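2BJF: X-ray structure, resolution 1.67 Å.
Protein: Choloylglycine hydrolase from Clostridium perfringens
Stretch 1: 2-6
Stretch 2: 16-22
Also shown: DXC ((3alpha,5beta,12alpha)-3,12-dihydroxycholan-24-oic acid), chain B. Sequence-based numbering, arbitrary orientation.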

# COMPACT_ATOMS: atom_id res chain seq x y z
N CYS A 2 -6.17 1.71 -20.39
CA CYS A 2 -6.57 3.04 -20.93
C CYS A 2 -6.98 3.97 -19.81
O CYS A 2 -7.50 3.52 -18.79
CB CYS A 2 -7.73 2.90 -21.91
SG CYS A 2 -7.48 1.67 -23.19
N THR A 3 -6.76 5.26 -20.01
CA THR A 3 -7.21 6.28 -19.07
C THR A 3 -7.81 7.46 -19.83
O THR A 3 -7.14 8.06 -20.67
CB THR A 3 -6.08 6.77 -18.14
OG1 THR A 3 -5.44 5.65 -17.52
CG2 THR A 3 -6.62 7.70 -17.07
N GLY A 4 -9.07 7.76 -19.54
CA GLY A 4 -9.75 8.92 -20.11
C GLY A 4 -9.73 10.09 -19.15
O GLY A 4 -9.77 9.89 -17.93
N LEU A 5 -9.66 11.30 -19.69
CA LEU A 5 -9.55 12.51 -18.88
C LEU A 5 -10.28 13.69 -19.52
O LEU A 5 -10.15 13.93 -20.73
CB LEU A 5 -8.07 12.87 -18.66
CG LEU A 5 -7.71 14.17 -17.92
CD1 LEU A 5 -8.21 14.16 -16.48
CD2 LEU A 5 -6.21 14.42 -17.96
N ALA A 6 -11.04 14.41 -18.70
CA ALA A 6 -11.65 15.68 -19.10
C ALA A 6 -11.14 16.78 -18.19
O ALA A 6 -11.12 16.63 -16.97
CB ALA A 6 -13.17 15.59 -19.05
N PHE A 16 -10.46 17.04 -23.74
CA PHE A 16 -10.90 15.66 -23.53
C PHE A 16 -10.04 14.72 -24.35
O PHE A 16 -9.78 14.97 -25.53
CB PHE A 16 -12.38 15.50 -23.91
CG PHE A 16 -12.87 14.08 -23.88
CD1 PHE A 16 -13.00 13.40 -22.67
CD2 PHE A 16 -13.18 13.42 -25.06
CE1 PHE A 16 -13.44 12.07 -22.65
CE2 PHE A 16 -13.63 12.10 -25.05
CZ PHE A 16 -13.76 11.43 -23.84
N GLY A 17 -9.58 13.64 -23.73
CA GLY A 17 -8.71 12.69 -24.40
C GLY A 17 -8.38 11.48 -23.56
O GLY A 17 -9.05 11.19 -22.57
N ARG A 18 -7.33 10.76 -23.97
CA ARG A 18 -7.03 9.46 -23.38
C ARG A 18 -5.62 8.94 -23.61
O ARG A 18 -4.97 9.31 -24.59
CB ARG A 18 -8.04 8.42 -23.89
CG ARG A 18 -8.09 8.26 -25.42
CD ARG A 18 -7.16 7.16 -25.94
NE ARG A 18 -7.53 5.84 -25.42
CZ ARG A 18 -8.53 5.09 -25.88
NH1 ARG A 18 -9.30 5.52 -26.88
NH2 ARG A 18 -8.78 3.91 -25.33
N ASN A 19 -5.17 8.09 -22.70
CA ASN A 19 -4.07 7.17 -22.96
C ASN A 19 -4.63 5.93 -23.65
O ASN A 19 -5.66 5.39 -23.22
CB ASN A 19 -3.41 6.73 -21.65
CG ASN A 19 -2.43 7.74 -21.10
OD1 ASN A 19 -2.04 8.69 -21.78
ND2 ASN A 19 -2.02 7.54 -19.85
N MET A 20 -3.97 5.49 -24.71
CA MET A 20 -4.29 4.22 -25.35
C MET A 20 -3.31 3.17 -24.87
O MET A 20 -2.13 3.20 -25.25
CB MET A 20 -4.24 4.34 -26.87
CG MET A 20 -4.32 3.01 -27.62
SD MET A 20 -5.88 2.14 -27.39
CE MET A 20 -6.98 3.21 -28.30
N ASP A 21 -3.79 2.24 -24.04
CA ASP A 21 -2.93 1.21 -23.46
C ASP A 21 -3.20 -0.15 -24.10
O ASP A 21 -4.15 -0.85 -23.73
CB ASP A 21 -3.12 1.14 -21.94
CG ASP A 21 -2.92 2.49 -21.25
OD1 ASP A 21 -2.22 3.37 -21.80
OD2 ASP A 21 -3.45 2.66 -20.14
N ILE A 22 -2.36 -0.51 -25.07
CA ILE A 22 -2.45 -1.80 -25.77
C ILE A 22 -1.05 -2.33 -26.11
O ILE A 22 -0.07 -1.57 -26.12
CB ILE A 22 -3.32 -1.73 -27.06
CG1 ILE A 22 -2.93 -0.54 -27.94
CG2 ILE A 22 -4.82 -1.70 -26.70
CD1 ILE A 22 -3.66 -0.46 -29.27
C1 DXC B . -10.83 -7.02 -34.20
C2 DXC B . -12.09 -6.18 -34.00
C3 DXC B . -12.24 -5.05 -35.03
C4 DXC B . -10.99 -4.17 -35.18
C5 DXC B . -9.75 -5.05 -35.35
C6 DXC B . -9.59 -6.13 -34.28
C7 DXC B . -13.51 -4.24 -34.72
C8 DXC B . -13.36 -3.29 -33.54
C9 DXC B . -12.09 -2.44 -33.57
C10 DXC B . -10.83 -3.27 -33.92
C11 DXC B . -11.82 -1.80 -32.20
C12 DXC B . -10.59 -0.89 -32.15
C13 DXC B . -9.34 -1.68 -32.56
C14 DXC B . -9.55 -2.41 -33.89
C15 DXC B . -12.94 -1.04 -31.50
C16 DXC B . -12.19 -0.21 -30.45
C17 DXC B . -10.69 -0.45 -30.68
C18 DXC B . -11.10 -3.30 -36.44
C19 DXC B . -9.82 0.70 -30.14
O1 DXC B . -8.96 -2.62 -31.54
O2 DXC B . -10.68 -7.93 -33.10
C20 DXC B . -10.74 0.32 -33.09
C21 DXC B . -9.92 0.82 -28.61
C22 DXC B . -9.46 -0.44 -27.88
C23 DXC B . -9.03 -0.16 -26.46
O3 DXC B . -8.93 1.02 -26.06
O4 DXC B . -8.79 -1.15 -25.72
C24 DXC B . -8.34 0.64 -30.54
O HOH W 1 -6.27 -0.81 -21.38
O HOH W 2 -3.09 4.89 -18.70

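Cys2 gives up the most surface in this contact, and it lies beside the paired antiparallel strands, next to Thr3. Its backbone nitrogen is held by the carboxylate of Asp21, whose CA-to-CB bond points toward the other stretch, with Cys2 N donating to Asp21 OD2 at 2.9 Å. Water 1 accepts a second hydrogen bond from Cys2 N at 2.7 Å. The sulfur, Cys2 SG, at chi1 m, lies at the edge of the Arg18 guanidinium, where Arg18 NH2 donates a weak hydrogen bond to Cys2 SG at 3.4 Å. Arg18 is itself braced, Arg18 NE bonded to Asn19 O at 2.9 Å, and Arg18 NH2 also lies 3.0 Å from DXC O3, so sulfur, guanidinium and ligand carboxylate meet in one cluster.

Thr3, next in covered area, anchors the ladder. Asn19 N donates to Thr3 O at 2.8 Å, while the return bond, Thr3 N to Asn19 O, is weak at 3.4 Å. On the face shared by Thr3 and Asn19, water 2 accepts from Thr3 OG1 and Asn19 ND2 and donates to Asp21 OD2, tying three side chains together. Farther along, Leu5 and Gly17 exchange a more even pair: Leu5 N to Gly17 O, 2.9 Å, and Gly17 N to Leu5 O, 3.1 Å. The rule is a division: backbone bonds set the register, while side chains and water 2 hold the Cys2 end.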